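Local coordinates for arylmalonate decarboxylase (Bordetella bronchiseptica, PDB 3IXL), which catalyses the decarboxylation of 2-aryl-2-methylmalonates to 2-arylpropionates, releasing carbon dioxide, at residues A67-F79 and M93-S105. The protein carries 2 engineered substitutions. Residues are numbered along the deposited sequence; the frame is centred on the assembly and turned at random.
Sequences AAVVSLMCTSLSF and MREATGLPCTTMS. Engineered in segment 67-79: Cys74 (natural residue Gly). With PAC (2-phenylacetic acid), chain C.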
loop_
_atom_site.group_PDB
_atom_site.type_symbol
_atom_site.label_atom_id
_atom_site.label_comp_id
_atom_site.label_asym_id
_atom_site.label_seq_id
_atom_site.Cartn_x
_atom_site.Cartn_y
_atom_site.Cartn_z
ATOM N N ALA A 67 -16.514 -12.139 0.896
ATOM C CA ALA A 67 -15.821 -10.923 1.314
ATOM C C ALA A 67 -16.787 -9.765 1.485
ATOM O O ALA A 67 -17.707 -9.600 0.673
ATOM C CB ALA A 67 -14.748 -10.550 0.306
ATOM N N ALA A 68 -16.566 -8.961 2.521
ATOM C CA ALA A 68 -17.379 -7.760 2.752
ATOM C C ALA A 68 -16.801 -6.543 2.032
ATOM O O ALA A 68 -17.523 -5.585 1.743
ATOM C CB ALA A 68 -17.493 -7.479 4.242
ATOM N N VAL A 69 -15.490 -6.571 1.784
ATOM C CA VAL A 69 -14.791 -5.509 1.057
ATOM C C VAL A 69 -13.660 -6.162 0.272
ATOM O O VAL A 69 -13.188 -7.247 0.643
ATOM C CB VAL A 69 -14.194 -4.444 2.003
ATOM C CG1 VAL A 69 -15.266 -3.814 2.893
ATOM C CG2 VAL A 69 -13.132 -5.037 2.845
ATOM N N VAL A 70 -13.246 -5.529 -0.823
ATOM C CA VAL A 70 -12.119 -6.024 -1.602
ATOM C C VAL A 70 -11.111 -4.905 -1.784
ATOM O O VAL A 70 -11.488 -3.781 -2.147
ATOM C CB VAL A 70 -12.573 -6.532 -2.980
ATOM C CG1 VAL A 70 -11.365 -6.865 -3.849
ATOM C CG2 VAL A 70 -13.478 -7.771 -2.810
ATOM N N SER A 71 -9.839 -5.201 -1.510
ATOM C CA SER A 71 -8.754 -4.262 -1.784
ATOM C C SER A 71 -7.744 -4.862 -2.738
ATOM O O SER A 71 -7.297 -5.996 -2.547
ATOM C CB SER A 71 -8.032 -3.870 -0.496
ATOM O OG SER A 71 -6.919 -3.048 -0.828
ATOM N N LEU A 72 -7.377 -4.097 -3.760
ATOM C CA LEU A 72 -6.243 -4.450 -4.596
ATOM C C LEU A 72 -4.986 -4.026 -3.844
ATOM O O LEU A 72 -4.658 -2.834 -3.775
ATOM C CB LEU A 72 -6.324 -3.756 -5.962
ATOM C CG LEU A 72 -5.104 -3.932 -6.869
ATOM C CD1 LEU A 72 -4.815 -5.401 -7.150
ATOM C CD2 LEU A 72 -5.282 -3.197 -8.189
ATOM N N MET A 73 -4.298 -5.013 -3.271
ATOM C CA MET A 73 -3.165 -4.768 -2.384
ATOM C C MET A 73 -1.833 -4.677 -3.136
ATOM O O MET A 73 -0.889 -5.435 -2.878
ATOM C CB MET A 73 -3.130 -5.817 -1.274
ATOM C CG MET A 73 -4.284 -5.665 -0.293
ATOM S SD MET A 73 -4.118 -4.260 0.833
ATOM C CE MET A 73 -2.864 -4.939 1.936
ATOM N N CYS A 74 -1.779 -3.731 -4.072
ATOM C CA CYS A 74 -0.546 -3.392 -4.778
ATOM C C CYS A 74 -0.596 -1.920 -5.126
ATOM O O CYS A 74 -1.547 -1.452 -5.752
ATOM C CB CYS A 74 -0.372 -4.216 -6.051
ATOM S SG CYS A 74 1.165 -3.811 -6.936
ATOM N N THR A 75 0.419 -1.181 -4.686
ATOM C CA THR A 75 0.461 0.262 -4.883
ATOM C C THR A 75 0.704 0.549 -6.360
ATOM O O THR A 75 -0.080 1.253 -7.010
ATOM C CB THR A 75 1.580 0.925 -4.031
ATOM O OG1 THR A 75 1.864 0.133 -2.864
ATOM C CG2 THR A 75 1.171 2.335 -3.615
ATOM N N SER A 76 1.776 -0.023 -6.897
ATOM C CA SER A 76 2.185 0.320 -8.252
ATOM C C SER A 76 1.226 -0.181 -9.335
ATOM O O SER A 76 1.019 0.498 -10.339
ATOM C CB SER A 76 3.646 -0.071 -8.512
ATOM O OG SER A 76 3.863 -1.447 -8.275
ATOM N N LEU A 77 0.615 -1.341 -9.120
ATOM C CA LEU A 77 -0.388 -1.839 -10.061
ATOM C C LEU A 77 -1.548 -0.856 -10.157
ATOM O O LEU A 77 -2.187 -0.736 -11.210
ATOM C CB LEU A 77 -0.900 -3.203 -9.597
ATOM C CG LEU A 77 -1.604 -4.216 -10.469
ATOM C CD1 LEU A 77 -0.964 -4.357 -11.831
ATOM C CD2 LEU A 77 -1.459 -5.514 -9.719
ATOM N N SER A 78 -1.818 -0.148 -9.055
ATOM C CA SER A 78 -2.914 0.812 -9.015
ATOM C C SER A 78 -2.549 2.269 -9.355
ATOM O O SER A 78 -3.438 3.029 -9.731
ATOM C CB SER A 78 -3.709 0.708 -7.704
ATOM O OG SER A 78 -2.896 0.855 -6.548
ATOM N N PHE A 79 -1.265 2.638 -9.285
ATOM C CA PHE A 79 -0.861 4.009 -9.656
ATOM C C PHE A 79 -0.150 4.164 -11.002
ATOM O O PHE A 79 0.018 5.302 -11.462
ATOM C CB PHE A 79 -0.100 4.753 -8.520
ATOM C CG PHE A 79 1.328 4.272 -8.263
ATOM C CD1 PHE A 79 2.326 4.363 -9.247
ATOM C CD2 PHE A 79 1.678 3.784 -7.009
ATOM C CE1 PHE A 79 3.625 3.925 -8.995
ATOM C CE2 PHE A 79 2.975 3.356 -6.734
ATOM C CZ PHE A 79 3.953 3.426 -7.725
ATOM N N MET A 93 -14.182 -2.709 -10.258
ATOM C CA MET A 93 -14.245 -3.728 -9.206
ATOM C C MET A 93 -15.581 -3.670 -8.475
ATOM O O MET A 93 -16.206 -4.698 -8.226
ATOM C CB MET A 93 -13.100 -3.543 -8.206
ATOM C CG MET A 93 -11.722 -3.802 -8.785
ATOM S SD MET A 93 -10.385 -3.155 -7.739
ATOM C CE MET A 93 -10.536 -4.215 -6.320
ATOM N N ARG A 94 -16.023 -2.465 -8.140
ATOM C CA ARG A 94 -17.280 -2.303 -7.421
ATOM C C ARG A 94 -18.470 -2.769 -8.264
ATOM O O ARG A 94 -19.358 -3.462 -7.766
ATOM C CB ARG A 94 -17.463 -0.855 -6.957
ATOM C CG ARG A 94 -18.711 -0.672 -6.133
ATOM C CD ARG A 94 -18.484 0.139 -4.872
ATOM N NE ARG A 94 -18.575 1.576 -5.080
ATOM C CZ ARG A 94 -19.473 2.380 -4.506
ATOM N NH1 ARG A 94 -20.392 1.911 -3.670
ATOM N NH2 ARG A 94 -19.449 3.668 -4.778
ATOM N N GLU A 95 -18.480 -2.407 -9.543
ATOM C CA GLU A 95 -19.586 -2.806 -10.424
ATOM C C GLU A 95 -19.612 -4.315 -10.659
ATOM O O GLU A 95 -20.680 -4.890 -10.889
ATOM C CB GLU A 95 -19.565 -2.007 -11.738
ATOM C CG GLU A 95 -19.909 -0.522 -11.539
ATOM C CD GLU A 95 -20.062 0.280 -12.842
ATOM O OE1 GLU A 95 -20.241 -0.333 -13.914
ATOM O OE2 GLU A 95 -20.029 1.532 -12.777
ATOM N N ALA A 96 -18.449 -4.956 -10.569
ATOM C CA ALA A 96 -18.332 -6.405 -10.728
ATOM C C ALA A 96 -18.788 -7.180 -9.498
ATOM O O ALA A 96 -19.160 -8.343 -9.619
ATOM C CB ALA A 96 -16.909 -6.787 -11.075
ATOM N N THR A 97 -18.750 -6.550 -8.325
ATOM C CA THR A 97 -18.942 -7.261 -7.051
ATOM C C THR A 97 -20.137 -6.783 -6.230
ATOM O O THR A 97 -20.677 -7.533 -5.411
ATOM C CB THR A 97 -17.704 -7.127 -6.152
ATOM O OG1 THR A 97 -17.456 -5.735 -5.878
ATOM C CG2 THR A 97 -16.489 -7.738 -6.819
ATOM N N GLY A 98 -20.517 -5.525 -6.419
ATOM C CA GLY A 98 -21.495 -4.893 -5.540
ATOM C C GLY A 98 -20.960 -4.591 -4.149
ATOM O O GLY A 98 -21.734 -4.315 -3.232
ATOM N N LEU A 99 -19.636 -4.624 -3.999
ATOM C CA LEU A 99 -18.991 -4.465 -2.695
ATOM C C LEU A 99 -18.183 -3.185 -2.610
ATOM O O LEU A 99 -17.735 -2.684 -3.633
ATOM C CB LEU A 99 -18.012 -5.615 -2.445
ATOM C CG LEU A 99 -18.544 -7.041 -2.296
ATOM C CD1 LEU A 99 -17.368 -7.985 -2.077
ATOM C CD2 LEU A 99 -19.557 -7.140 -1.153
ATOM N N PRO A 100 -17.936 -2.691 -1.387
ATOM C CA PRO A 100 -16.943 -1.623 -1.215
ATOM C C PRO A 100 -15.590 -2.133 -1.699
ATOM O O PRO A 100 -15.145 -3.214 -1.282
ATOM C CB PRO A 100 -16.899 -1.416 0.299
ATOM C CG PRO A 100 -18.199 -2.005 0.811
ATOM C CD PRO A 100 -18.536 -3.115 -0.108
ATOM N N CYS A 101 -14.967 -1.391 -2.603
ATOM C CA CYS A 101 -13.671 -1.755 -3.145
ATOM C C CYS A 101 -12.697 -0.607 -2.987
ATOM O O CYS A 101 -13.076 0.567 -2.976
ATOM C CB CYS A 101 -13.791 -2.120 -4.619
ATOM S SG CYS A 101 -14.698 -3.661 -4.915
ATOM N N THR A 102 -11.427 -0.963 -2.866
ATOM C CA THR A 102 -10.369 0.022 -2.725
ATOM C C THR A 102 -9.067 -0.517 -3.299
ATOM O O THR A 102 -9.016 -1.647 -3.789
ATOM C CB THR A 102 -10.221 0.462 -1.252
ATOM O OG1 THR A 102 -9.345 1.590 -1.183
ATOM C CG2 THR A 102 -9.720 -0.694 -0.361
ATOM N N THR A 103 -8.025 0.308 -3.277
ATOM C CA THR A 103 -6.702 -0.089 -3.764
ATOM C C THR A 103 -5.647 0.429 -2.792
ATOM O O THR A 103 -5.896 1.361 -2.014
ATOM C CB THR A 103 -6.346 0.516 -5.132
ATOM O OG1 THR A 103 -6.091 1.921 -4.987
ATOM C CG2 THR A 103 -7.434 0.261 -6.191
ATOM N N MET A 104 -4.458 -0.166 -2.859
ATOM C CA MET A 104 -3.355 0.261 -2.018
ATOM C C MET A 104 -2.917 1.701 -2.326
ATOM O O MET A 104 -2.425 2.396 -1.438
ATOM C CB MET A 104 -2.195 -0.732 -2.143
ATOM C CG MET A 104 -1.010 -0.487 -1.220
ATOM S SD MET A 104 0.092 -1.914 -1.266
ATOM C CE MET A 104 -0.744 -3.013 -0.134
ATOM N N SER A 105 -3.104 2.156 -3.564
ATOM C CA SER A 105 -2.832 3.572 -3.853
ATOM C C SER A 105 -3.823 4.501 -3.160
ATOM O O SER A 105 -3.431 5.533 -2.610
ATOM C CB SER A 105 -2.822 3.841 -5.353
ATOM O OG SER A 105 -1.634 3.337 -5.937
HETATM C C1 PAC C . 3.670 -2.402 -4.817
HETATM C C2 PAC C . 4.248 -3.727 -5.277
HETATM C "C1'" PAC C . 4.034 -4.991 -4.469
HETATM C "C2'" PAC C . 5.029 -5.966 -4.590
HETATM C "C3'" PAC C . 4.935 -7.174 -3.902
HETATM C "C4'" PAC C . 3.831 -7.417 -3.090
HETATM C "C5'" PAC C . 2.830 -6.446 -2.960
HETATM C "C6'" PAC C . 2.919 -5.235 -3.653
HETATM O O1 PAC C . 3.033 -2.268 -3.735
HETATM O O2 PAC C . 3.877 -1.431 -5.600
#
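Two neighbouring parallel strands, 69-72 and 101-103, pair here at one edge of a four-stranded sheet and run out, at their C-terminal ends, into the site that holds 2-phenylacetic acid. Val70 N donates to Pro100 O, Val70 O accepts from Thr102 N, and Leu72 N donates to Thr102 O (2.9 Å); the pairing carries on into the next helix, where Met104 N reaches Leu72 O. On the sheet face of Val70 and Leu72, Met93 reaches over from helix 83-97, its end bent at chi3, and sets CE 3.7 Å from Val70 CG1, while the Leu99 side chain crosses that of Val70 at about a right angle, CD1 against CG2. The other face brings Ser71 CB against Thr102 CG2; Thr102 OG1 hydrogen-bonds to Asp218.

Beyond the strands, Met104 lies across the turn from Met73 to Thr75. With CG anti to the backbone N (chi1 -175°), its chain extends past the Cys74 backbone, placing SD 3.1 Å from Thr75 OG1; the bend at chi3 then brings CE to 3.5 Å from Met73 CE. Further along helix 75-79, Ser78 OG accepts from Ser105 OG (2.9 Å) and, in a longer bond of 3.3 Å, from Ser105 N. The Ser105 hydroxyl sits at the edge of the Phe79 ring, near its plane.

Thr75 and Ser76 each give a backbone N-H and a hydroxyl to the ligand carboxylate, the first pair to O1 and the second to O2, with Ser76 OG at 2.7 Å. Tyr48 hydrogen-bonds to Ser76 OG, and Ser211 to Thr75 OG1. Engineered Cys74, at the N-cap of helix 75-79, accepts from Leu77 N through SG, which also lies 3.5 Å from ligand C2. With Tyr126 OH and Gly189 N also hydrogen-bonded to the ligand, a carboxylate held at a helix N-terminus beyond parallel strand ends is consistent with the alpha/beta fold of the aspartate/glutamate racemase superfamily.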